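PDB 7KFF: tRNA (guanine-N(1)-)-methyltransferase from Corynebacterium diphtheriae, which catalyses methyl transfer from S-adenosyl-L-methionine to N1 of a guanine in tRNA, probably the one just 3' of the anticodon. Local coordinates for residues 26-31 with 198-203; 19-24 with 162-167; 138-143 with 184-189. All coordinates share one frame; numbering follows the deposited sequence.

Contact 1. Residues 26-31 with 198-203. With SAH (S-adenosyl-L-homocysteine), chain C.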
loop_
_atom_site.group_PDB
_atom_site.type_symbol
_atom_site.label_atom_id
_atom_site.label_comp_id
_atom_site.label_asym_id
_atom_site.label_seq_id
_atom_site.Cartn_x
_atom_site.Cartn_y
_atom_site.Cartn_z
ATOM N N PRO A 26 -16.412 -6.876 5.655
ATOM C CA PRO A 26 -15.615 -7.501 6.727
ATOM C C PRO A 26 -14.682 -8.607 6.256
ATOM O O PRO A 26 -13.589 -8.779 6.810
ATOM C CB PRO A 26 -16.672 -8.057 7.687
ATOM C CG PRO A 26 -17.921 -7.362 7.356
ATOM C CD PRO A 26 -17.847 -6.791 5.984
ATOM N N GLU A 27 -15.114 -9.393 5.265
ATOM C CA GLU A 27 -14.321 -10.508 4.764
ATOM C C GLU A 27 -12.982 -10.050 4.195
ATOM O O GLU A 27 -12.022 -10.840 4.153
ATOM C CB GLU A 27 -15.147 -11.267 3.715
ATOM C CG GLU A 27 -15.586 -10.456 2.465
ATOM C CD GLU A 27 -16.908 -9.675 2.590
ATOM O OE1 GLU A 27 -17.363 -9.357 3.707
ATOM O OE2 GLU A 27 -17.505 -9.387 1.530
ATOM N N TYR A 28 -12.889 -8.800 3.740
ATOM C CA TYR A 28 -11.638 -8.303 3.176
ATOM C C TYR A 28 -10.537 -8.327 4.231
ATOM O O TYR A 28 -9.349 -8.389 3.898
ATOM C CB TYR A 28 -11.848 -6.896 2.626
ATOM C CG TYR A 28 -10.913 -6.538 1.472
ATOM C CD1 TYR A 28 -9.549 -6.340 1.686
ATOM C CD2 TYR A 28 -11.395 -6.372 0.190
ATOM C CE1 TYR A 28 -8.695 -6.006 0.633
ATOM C CE2 TYR A 28 -10.545 -6.023 -0.855
ATOM C CZ TYR A 28 -9.206 -5.842 -0.624
ATOM O OH TYR A 28 -8.357 -5.499 -1.675
ATOM N N LEU A 29 -10.912 -8.231 5.504
ATOM C CA LEU A 29 -9.943 -8.188 6.582
ATOM C C LEU A 29 -9.551 -9.562 7.104
ATOM O O LEU A 29 -8.808 -9.652 8.088
ATOM C CB LEU A 29 -10.426 -7.303 7.712
ATOM C CG LEU A 29 -10.496 -5.801 7.479
ATOM C CD1 LEU A 29 -9.140 -5.219 6.982
ATOM C CD2 LEU A 29 -11.606 -5.379 6.505
ATOM N N ASP A 30 -9.996 -10.621 6.454
ATOM C CA ASP A 30 -9.593 -11.965 6.865
ATOM C C ASP A 30 -8.069 -12.128 6.963
ATOM O O ASP A 30 -7.602 -12.843 7.851
ATOM C CB ASP A 30 -10.214 -13.030 5.953
ATOM C CG ASP A 30 -11.705 -13.276 6.216
ATOM O OD1 ASP A 30 -12.261 -12.763 7.206
ATOM O OD2 ASP A 30 -12.318 -14.012 5.414
ATOM N N PRO A 31 -7.251 -11.463 6.136
ATOM C CA PRO A 31 -5.793 -11.625 6.276
ATOM C C PRO A 31 -5.203 -11.076 7.557
ATOM O O PRO A 31 -4.044 -11.402 7.868
ATOM C CB PRO A 31 -5.226 -10.945 5.024
ATOM C CG PRO A 31 -6.331 -11.056 4.012
ATOM C CD PRO A 31 -7.600 -10.847 4.837
ATOM N N GLY A 198 -10.964 0.781 -2.176
ATOM C CA GLY A 198 -11.482 0.947 -0.836
ATOM C C GLY A 198 -10.358 1.052 0.169
ATOM O O GLY A 198 -9.202 0.739 -0.121
ATOM N N GLY A 199 -10.721 1.474 1.367
ATOM C CA GLY A 199 -9.752 1.583 2.443
ATOM C C GLY A 199 -9.331 0.286 3.099
ATOM O O GLY A 199 -8.312 0.277 3.801
ATOM N N GLU A 200 -10.060 -0.809 2.871
ATOM C CA GLU A 200 -9.742 -2.076 3.536
ATOM C C GLU A 200 -8.308 -2.540 3.267
ATOM O O GLU A 200 -7.604 -2.963 4.192
ATOM C CB GLU A 200 -10.726 -3.150 3.098
ATOM C CG GLU A 200 -12.176 -2.922 3.589
ATOM C CD GLU A 200 -13.015 -1.908 2.812
ATOM O OE1 GLU A 200 -12.556 -1.319 1.806
ATOM O OE2 GLU A 200 -14.169 -1.715 3.237
ATOM N N VAL A 201 -7.870 -2.488 2.009
ATOM C CA VAL A 201 -6.517 -2.948 1.709
ATOM C C VAL A 201 -5.486 -2.055 2.382
ATOM O O VAL A 201 -4.420 -2.529 2.790
ATOM C CB VAL A 201 -6.276 -3.091 0.195
ATOM C CG1 VAL A 201 -6.165 -1.739 -0.509
ATOM C CG2 VAL A 201 -5.045 -3.925 -0.069
ATOM N N ALA A 202 -5.783 -0.766 2.523
ATOM C CA ALA A 202 -4.861 0.120 3.223
ATOM C C ALA A 202 -4.764 -0.231 4.701
ATOM O O ALA A 202 -3.691 -0.081 5.291
ATOM C CB ALA A 202 -5.313 1.563 3.044
ATOM N N VAL A 203 -5.856 -0.732 5.305
ATOM C CA VAL A 203 -5.785 -1.248 6.670
ATOM C C VAL A 203 -4.798 -2.407 6.745
ATOM O O VAL A 203 -3.965 -2.478 7.651
ATOM C CB VAL A 203 -7.176 -1.663 7.168
ATOM C CG1 VAL A 203 -7.040 -2.284 8.550
ATOM C CG2 VAL A 203 -8.109 -0.456 7.172
HETATM N N SAH C . -12.537 10.204 -5.656
HETATM C CA SAH C . -11.569 9.800 -4.656
HETATM C CB SAH C . -11.516 8.288 -4.685
HETATM C CG SAH C . -11.905 7.599 -3.390
HETATM S SD SAH C . -11.265 5.948 -3.593
HETATM C C SAH C . -10.166 10.330 -4.895
HETATM O O SAH C . -9.538 10.029 -5.908
HETATM O OXT SAH C . -9.624 11.051 -4.058
HETATM C "C5'" SAH C . -12.283 5.146 -2.361
HETATM C "C4'" SAH C . -11.587 4.901 -1.038
HETATM O "O4'" SAH C . -10.459 4.042 -1.200
HETATM C "C3'" SAH C . -11.043 6.127 -0.287
HETATM O "O3'" SAH C . -12.053 6.836 0.333
HETATM C "C2'" SAH C . -10.048 5.458 0.661
HETATM O "O2'" SAH C . -10.706 4.853 1.748
HETATM C "C1'" SAH C . -9.484 4.367 -0.224
HETATM N N9 SAH C . -8.262 4.788 -0.934
HETATM C C8 SAH C . -8.110 5.004 -2.286
HETATM N N7 SAH C . -6.823 5.297 -2.545
HETATM C C5 SAH C . -6.150 5.292 -1.361
HETATM C C6 SAH C . -4.825 5.529 -1.025
HETATM N N6 SAH C . -3.870 5.862 -1.917
HETATM N N1 SAH C . -4.462 5.429 0.299
HETATM C C2 SAH C . -5.390 5.087 1.253
HETATM N N3 SAH C . -6.692 4.841 0.935
HETATM C C4 SAH C . -7.047 4.951 -0.352
#
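Y28, in the 3-10 turn of 26-31, and E200, in the first turn of helix 200-211, are the closest residues of the two backbones, their CA atoms 6.5 Å apart. No polar bond joins the segments, so side chains carry the contact. The Y28 side chain, with CG anti to the backbone N (chi1 -152°), crosses that of E200 at about a right angle and lies beside V201, pointing the same way: CD1 is 3.7 Å from E200 CB and OH 3.7 Å from V201 CB. An aromatic residue suits this place: its carbon surface packs while its hydroxyl makes a weak hydrogen bond to E208 of the second subunit. L29 is forked between two helix residues, CD2 at 3.9 Å from E200 CG and CD1 at 3.9 Å from V203 CG1. The methylene groups of E200 serve Y28 and L29 as hydrocarbon, and a bend at chi2 (79°) carries CD off this surface; the buried carboxylate is held by T23 OG1 and a salt bridge to R168. The loop leading into the helix borders the bound product: G198 CA lies 3.3 Å from O4' of S-adenosylhomocysteine; on the helix A202 CB lies 4.0 Å from its C2. A CB at G198 would run into E200 OE1 and one at G199 into the ligand's O2', so both suit glycine. G198 N bonds E208 of the second subunit. Further out, L29 rests on V21 of strand 17-23 and V50 of strand 46-52, while V203 packs on V21, so turn and helix lie against the same strand.

Contact 2. Residues 19-24 with 162-167. With SAH (S-adenosyl-L-homocysteine), chain C.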
loop_
_atom_site.group_PDB
_atom_site.type_symbol
_atom_site.label_atom_id
_atom_site.label_comp_id
_atom_site.label_asym_id
_atom_site.label_seq_id
_atom_site.Cartn_x
_atom_site.Cartn_y
_atom_site.Cartn_z
ATOM N N LEU A 19 -6.978 -3.646 17.448
ATOM C CA LEU A 19 -7.364 -3.051 16.185
ATOM C C LEU A 19 -8.845 -3.300 15.967
ATOM O O LEU A 19 -9.297 -4.438 16.059
ATOM C CB LEU A 19 -6.632 -3.690 15.013
ATOM C CG LEU A 19 -5.124 -3.706 15.041
ATOM C CD1 LEU A 19 -4.598 -4.334 13.744
ATOM C CD2 LEU A 19 -4.533 -2.331 15.268
ATOM N N ASP A 20 -9.596 -2.250 15.665
ATOM C CA ASP A 20 -10.997 -2.368 15.274
ATOM C C ASP A 20 -11.139 -1.762 13.886
ATOM O O ASP A 20 -10.637 -0.663 13.628
ATOM C CB ASP A 20 -11.918 -1.660 16.256
ATOM C CG ASP A 20 -12.146 -2.456 17.511
ATOM O OD1 ASP A 20 -12.923 -3.441 17.457
ATOM O OD2 ASP A 20 -11.499 -2.144 18.536
ATOM N N VAL A 21 -11.811 -2.468 12.990
ATOM C CA VAL A 21 -11.966 -2.041 11.605
ATOM C C VAL A 21 -13.451 -1.966 11.294
ATOM O O VAL A 21 -14.177 -2.939 11.520
ATOM C CB VAL A 21 -11.282 -3.021 10.637
ATOM C CG1 VAL A 21 -11.349 -2.491 9.208
ATOM C CG2 VAL A 21 -9.865 -3.297 11.045
ATOM N N ILE A 22 -13.901 -0.835 10.755
ATOM C CA ILE A 22 -15.296 -0.638 10.371
ATOM C C ILE A 22 -15.358 -0.574 8.850
ATOM O O ILE A 22 -14.651 0.231 8.228
ATOM C CB ILE A 22 -15.894 0.630 11.000
ATOM C CG1 ILE A 22 -15.708 0.627 12.518
ATOM C CG2 ILE A 22 -17.370 0.745 10.638
ATOM C CD1 ILE A 22 -15.919 1.978 13.170
ATOM N N THR A 23 -16.186 -1.431 8.255
ATOM C CA THR A 23 -16.138 -1.685 6.824
ATOM C C THR A 23 -17.457 -2.276 6.343
ATOM O O THR A 23 -18.146 -2.978 7.081
ATOM C CB THR A 23 -14.983 -2.671 6.529
ATOM O OG1 THR A 23 -15.073 -3.137 5.177
ATOM C CG2 THR A 23 -15.053 -3.903 7.460
ATOM N N ILE A 24 -17.773 -2.049 5.065
ATOM C CA ILE A 24 -18.878 -2.794 4.453
ATOM C C ILE A 24 -18.447 -4.146 3.870
ATOM O O ILE A 24 -19.302 -4.898 3.379
ATOM C CB ILE A 24 -19.656 -1.972 3.401
ATOM C CG1 ILE A 24 -18.755 -1.555 2.248
ATOM C CG2 ILE A 24 -20.369 -0.796 4.068
ATOM C CD1 ILE A 24 -19.512 -1.048 1.040
ATOM N N ILE A 162 -6.251 1.162 17.997
ATOM C CA ILE A 162 -6.375 1.810 16.701
ATOM C C ILE A 162 -7.689 1.371 16.070
ATOM O O ILE A 162 -7.963 0.171 15.963
ATOM C CB ILE A 162 -5.184 1.514 15.771
ATOM C CG1 ILE A 162 -3.851 1.828 16.446
ATOM C CG2 ILE A 162 -5.355 2.326 14.490
ATOM C CD1 ILE A 162 -2.626 1.514 15.590
ATOM N N VAL A 163 -8.492 2.345 15.658
ATOM C CA VAL A 163 -9.724 2.134 14.908
ATOM C C VAL A 163 -9.477 2.611 13.487
ATOM O O VAL A 163 -8.838 3.652 13.277
ATOM C CB VAL A 163 -10.897 2.877 15.580
ATOM C CG1 VAL A 163 -12.170 2.690 14.786
ATOM C CG2 VAL A 163 -11.072 2.383 17.026
ATOM N N PHE A 164 -9.973 1.853 12.523
ATOM C CA PHE A 164 -9.894 2.190 11.108
ATOM C C PHE A 164 -11.285 2.387 10.525
ATOM O O PHE A 164 -12.144 1.521 10.682
ATOM C CB PHE A 164 -9.211 1.080 10.311
ATOM C CG PHE A 164 -7.783 0.828 10.678
ATOM C CD1 PHE A 164 -7.477 -0.040 11.704
ATOM C CD2 PHE A 164 -6.751 1.371 9.935
ATOM C CE1 PHE A 164 -6.155 -0.340 12.009
ATOM C CE2 PHE A 164 -5.434 1.073 10.229
ATOM C CZ PHE A 164 -5.137 0.210 11.269
ATOM N N ALA A 165 -11.495 3.502 9.829
ATOM C CA ALA A 165 -12.741 3.788 9.119
ATOM C C ALA A 165 -12.484 3.608 7.629
ATOM O O ALA A 165 -11.787 4.420 7.023
ATOM C CB ALA A 165 -13.225 5.205 9.416
ATOM N N CYS A 166 -13.033 2.545 7.039
ATOM C CA CYS A 166 -12.751 2.194 5.650
ATOM C C CYS A 166 -13.731 2.827 4.680
ATOM O O CYS A 166 -14.918 2.499 4.685
ATOM C CB CYS A 166 -12.776 0.686 5.434
ATOM S SG CYS A 166 -11.604 -0.217 6.443
ATOM N N GLY A 167 -13.225 3.696 3.799
ATOM C CA GLY A 167 -14.065 4.295 2.792
ATOM C C GLY A 167 -14.204 3.442 1.543
ATOM O O GLY A 167 -13.366 2.585 1.243
HETATM N N SAH C . -12.537 10.204 -5.656
HETATM C CA SAH C . -11.569 9.800 -4.656
HETATM C CB SAH C . -11.516 8.288 -4.685
HETATM C CG SAH C . -11.905 7.599 -3.390
HETATM S SD SAH C . -11.265 5.948 -3.593
HETATM C C SAH C . -10.166 10.330 -4.895
HETATM O O SAH C . -9.538 10.029 -5.908
HETATM O OXT SAH C . -9.624 11.051 -4.058
HETATM C "C5'" SAH C . -12.283 5.146 -2.361
HETATM C "C4'" SAH C . -11.587 4.901 -1.038
HETATM O "O4'" SAH C . -10.459 4.042 -1.200
HETATM C "C3'" SAH C . -11.043 6.127 -0.287
HETATM O "O3'" SAH C . -12.053 6.836 0.333
HETATM C "C2'" SAH C . -10.048 5.458 0.661
HETATM O "O2'" SAH C . -10.706 4.853 1.748
HETATM C "C1'" SAH C . -9.484 4.367 -0.224
HETATM N N9 SAH C . -8.262 4.788 -0.934
HETATM C C8 SAH C . -8.110 5.004 -2.286
HETATM N N7 SAH C . -6.823 5.297 -2.545
HETATM C C5 SAH C . -6.150 5.292 -1.361
HETATM C C6 SAH C . -4.825 5.529 -1.025
HETATM N N6 SAH C . -3.870 5.862 -1.917
HETATM N N1 SAH C . -4.462 5.429 0.299
HETATM C C2 SAH C . -5.390 5.087 1.253
HETATM N N3 SAH C . -6.692 4.841 0.935
HETATM C C4 SAH C . -7.047 4.951 -0.352
HETATM O O HOH W 1 -16.145 0.087 3.824
#
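L19, D20, V21 and I22 pair with I162, V163, F164 and A165, strand 19-23 running parallel to 162-165. The backbone of D20 and I22 does the joining: D20 N donates to I162 O at 2.9 Å, F164 N to D20 O, I22 N to F164 O, and C166 N to I22 O at 3.1 Å, just past the strand's end. On one face, L19 CD2 sits 3.9 Å from I162 CB and 4.1 Å from F164 CE1, in line with the edge of the phenyl ring. F164 CG stands anti to the carbonyl carbon (chi1 -63°), beside the backbone N that bonds D20 O, and that oxygen also lies at the ring's edge, in plane. V21 turns CG1 to the thiol of C166, whose SG is 3.6 Å away; a small, polarisable sulfur fits such close packing. On the other face, I22 CD1 reaches V163 CG1 at 4.1 Å. These are two adjacent strands in the parallel sheet of the SPOUT methyltransferase fold, known for its trefoil knot, and beyond their C-terminal ends a water accepts from I24 N at 3.0 Å and donates to C166 O at 2.8 Å. G167 there belongs to the S-adenosylhomocysteine pocket. Around this first shell, V203 of helix 200-211 packs on F164 and C166, and W82 of helix 79-90 on I22 and A165. The buried carboxylate of D20 is bound by R18, H51 and H161, partners that would favour its charged form. T23 OG1, besides its stronger bond to E200, takes one from F25 N.

Contact 3. Residues 138-143 with 184-189. With SAH (S-adenosyl-L-homocysteine), chain C.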
loop_
_atom_site.group_PDB
_atom_site.type_symbol
_atom_site.label_atom_id
_atom_site.label_comp_id
_atom_site.label_asym_id
_atom_site.label_seq_id
_atom_site.Cartn_x
_atom_site.Cartn_y
_atom_site.Cartn_z
ATOM N N LEU A 138 -7.840 7.102 15.528
ATOM C CA LEU A 138 -8.661 6.782 14.369
ATOM C C LEU A 138 -7.862 7.047 13.106
ATOM O O LEU A 138 -7.449 8.189 12.854
ATOM C CB LEU A 138 -9.942 7.608 14.356
ATOM C CG LEU A 138 -10.835 7.426 13.136
ATOM C CD1 LEU A 138 -11.376 6.004 13.068
ATOM C CD2 LEU A 138 -11.975 8.423 13.108
ATOM N N LEU A 139 -7.634 5.988 12.332
ATOM C CA LEU A 139 -6.977 6.093 11.034
ATOM C C LEU A 139 -8.025 6.015 9.928
ATOM O O LEU A 139 -8.856 5.102 9.911
ATOM C CB LEU A 139 -5.922 5.013 10.849
ATOM C CG LEU A 139 -4.770 5.124 11.840
ATOM C CD1 LEU A 139 -3.754 4.042 11.572
ATOM C CD2 LEU A 139 -4.102 6.485 11.822
ATOM N N VAL A 140 -7.990 6.994 9.036
ATOM C CA VAL A 140 -8.932 7.118 7.934
ATOM C C VAL A 140 -8.138 7.073 6.641
ATOM O O VAL A 140 -7.555 8.081 6.222
ATOM C CB VAL A 140 -9.745 8.424 8.025
ATOM C CG1 VAL A 140 -10.762 8.458 6.892
ATOM C CG2 VAL A 140 -10.412 8.586 9.394
ATOM N N PRO A 141 -8.072 5.920 5.980
ATOM C CA PRO A 141 -7.352 5.855 4.707
ATOM C C PRO A 141 -8.009 6.756 3.672
ATOM O O PRO A 141 -9.230 6.762 3.497
ATOM C CB PRO A 141 -7.446 4.376 4.330
ATOM C CG PRO A 141 -7.619 3.661 5.631
ATOM C CD PRO A 141 -8.464 4.579 6.476
ATOM N N THR A 142 -7.177 7.535 2.978
ATOM C CA THR A 142 -7.652 8.358 1.889
ATOM C C THR A 142 -6.449 8.755 1.056
ATOM O O THR A 142 -5.376 9.042 1.625
ATOM C CB THR A 142 -8.378 9.614 2.361
ATOM O OG1 THR A 142 -8.376 10.537 1.279
ATOM C CG2 THR A 142 -7.752 10.249 3.560
ATOM N N PRO A 143 -6.566 8.789 -0.272
ATOM C CA PRO A 143 -5.417 9.204 -1.092
ATOM C C PRO A 143 -5.086 10.672 -0.905
ATOM O O PRO A 143 -4.036 11.124 -1.377
ATOM C CB PRO A 143 -5.876 8.917 -2.525
ATOM C CG PRO A 143 -7.379 9.029 -2.444
ATOM C CD PRO A 143 -7.759 8.502 -1.088
ATOM N N TYR A 184 -11.652 10.836 19.233
ATOM C CA TYR A 184 -10.438 10.189 18.776
ATOM C C TYR A 184 -9.375 11.235 18.464
ATOM O O TYR A 184 -9.684 12.375 18.124
ATOM C CB TYR A 184 -10.701 9.472 17.451
ATOM C CG TYR A 184 -11.644 8.284 17.482
ATOM C CD1 TYR A 184 -11.147 7.008 17.641
ATOM C CD2 TYR A 184 -13.021 8.446 17.285
ATOM C CE1 TYR A 184 -11.969 5.917 17.635
ATOM C CE2 TYR A 184 -13.866 7.358 17.290
ATOM C CZ TYR A 184 -13.313 6.084 17.462
ATOM O OH TYR A 184 -14.081 4.952 17.456
ATOM N N ARG A 185 -8.102 10.805 18.502
ATOM C CA ARG A 185 -7.059 11.471 17.724
ATOM C C ARG A 185 -7.199 10.981 16.290
ATOM O O ARG A 185 -7.172 9.772 16.068
ATOM C CB ARG A 185 -5.690 11.124 18.293
ATOM C CG ARG A 185 -5.381 11.844 19.614
ATOM C CD ARG A 185 -4.106 11.297 20.304
ATOM N NE ARG A 185 -4.317 9.928 20.755
ATOM C CZ ARG A 185 -3.645 8.856 20.344
ATOM N NH1 ARG A 185 -2.646 8.954 19.476
ATOM N NH2 ARG A 185 -3.977 7.662 20.806
ATOM N N VAL A 186 -7.402 11.884 15.328
ATOM C CA VAL A 186 -7.784 11.508 13.970
ATOM C C VAL A 186 -6.629 11.778 13.017
ATOM O O VAL A 186 -6.055 12.871 13.027
ATOM C CB VAL A 186 -9.051 12.249 13.510
ATOM C CG1 VAL A 186 -9.445 11.848 12.103
ATOM C CG2 VAL A 186 -10.186 11.987 14.480
ATOM N N ARG A 187 -6.317 10.793 12.174
ATOM C CA ARG A 187 -5.325 10.941 11.120
ATOM C C ARG A 187 -5.894 10.396 9.816
ATOM O O ARG A 187 -6.261 9.222 9.729
ATOM C CB ARG A 187 -4.035 10.206 11.496
ATOM C CG ARG A 187 -3.089 10.000 10.347
ATOM C CD ARG A 187 -2.383 11.297 9.813
ATOM N NE ARG A 187 -1.547 10.890 8.690
ATOM C CZ ARG A 187 -0.318 10.401 8.800
ATOM N NH1 ARG A 187 0.319 9.928 7.749
ATOM N NH2 ARG A 187 0.275 10.407 9.975
ATOM N N GLU A 188 -5.937 11.232 8.799
ATOM C CA GLU A 188 -6.175 10.811 7.423
ATOM C C GLU A 188 -4.841 10.408 6.816
ATOM O O GLU A 188 -3.844 11.112 6.988
ATOM C CB GLU A 188 -6.786 11.962 6.623
ATOM C CG GLU A 188 -8.253 12.254 7.007
ATOM C CD GLU A 188 -8.794 13.538 6.414
ATOM O OE1 GLU A 188 -8.233 14.620 6.695
ATOM O OE2 GLU A 188 -9.793 13.482 5.675
ATOM N N VAL A 189 -4.803 9.245 6.161
ATOM C CA VAL A 189 -3.527 8.656 5.767
ATOM C C VAL A 189 -3.633 8.028 4.382
ATOM O O VAL A 189 -4.524 7.209 4.126
ATOM C CB VAL A 189 -3.032 7.634 6.814
ATOM C CG1 VAL A 189 -4.097 6.615 7.182
ATOM C CG2 VAL A 189 -1.762 6.938 6.349
HETATM N N SAH C . -12.537 10.204 -5.656
HETATM C CA SAH C . -11.569 9.800 -4.656
HETATM C CB SAH C . -11.516 8.288 -4.685
HETATM C CG SAH C . -11.905 7.599 -3.390
HETATM S SD SAH C . -11.265 5.948 -3.593
HETATM C C SAH C . -10.166 10.330 -4.895
HETATM O O SAH C . -9.538 10.029 -5.908
HETATM O OXT SAH C . -9.624 11.051 -4.058
HETATM C "C5'" SAH C . -12.283 5.146 -2.361
HETATM C "C4'" SAH C . -11.587 4.901 -1.038
HETATM O "O4'" SAH C . -10.459 4.042 -1.200
HETATM C "C3'" SAH C . -11.043 6.127 -0.287
HETATM O "O3'" SAH C . -12.053 6.836 0.333
HETATM C "C2'" SAH C . -10.048 5.458 0.661
HETATM O "O2'" SAH C . -10.706 4.853 1.748
HETATM C "C1'" SAH C . -9.484 4.367 -0.224
HETATM N N9 SAH C . -8.262 4.788 -0.934
HETATM C C8 SAH C . -8.110 5.004 -2.286
HETATM N N7 SAH C . -6.823 5.297 -2.545
HETATM C C5 SAH C . -6.150 5.292 -1.361
HETATM C C6 SAH C . -4.825 5.529 -1.025
HETATM N N6 SAH C . -3.870 5.862 -1.917
HETATM N N1 SAH C . -4.462 5.429 0.299
HETATM C C2 SAH C . -5.390 5.087 1.253
HETATM N N3 SAH C . -6.692 4.841 0.935
HETATM C C4 SAH C . -7.047 4.951 -0.352
#
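L138 lies against Y184 where strands 137-141 and 185-190 run parallel in the sheet of the knotted SPOUT fold, five backbone hydrogen bonds joining them from L138 N to T142 N. L138 CB abuts Y184 CD1 at 3.6 Å, and its CD2 stands above one face of the ring, 4.3 Å from the plane and displaced toward the rim. The phenol itself is anchored by L86 O. On the opposite side of the sheet L139 and R187 cross obliquely, with L139 CD2 3.7 Å from R187 CB; arginine fits this partly exposed place because its aliphatic root packs on L139 while its guanidinium reaches D152 and A146 O. The R187 chain bends at chi2 (70°), and NE donates to E188 O at 2.9 Å; that oxygen lies near the guanidinium plane, but the bond is bent (135°) and NE stands above the carbonyl plane. T142 lays CG2 against E188 CB at 3.6 Å, while the glutamate's OE2 is bonded by Q174. P143 lays its ring over a face of the adenine of S-adenosylhomocysteine, CD 3.6 Å from C5, while P141 CB meets its N3 edge at 3.5 Å. The ribose hydroxyl O2' donates to P141 O at 3.0 Å.

Overall arrangement
Contacts 1 and 2 are buried, whereas contact 3 is only partly so, with partly exposed charged side chains (R185, R187, E188). Contacts 2 and 3 both belong to the parallel sheet and are knit by main-chain bonds; strands 161-165 and 137-141 are neighbours there, V163 O accepting from L139 N. Contact 1 instead packs a turn and a helix by side chains alone. It joins contact 2 through G199 N with G167 O and V203 on C166, and contact 3 through A202 on P141. All three border S-adenosylhomocysteine, which sits at the C-terminal ends of the strands and the loops that follow, beside helix 200-211. Contacts 1 and 3, but not contact 2, also touch the second subunit.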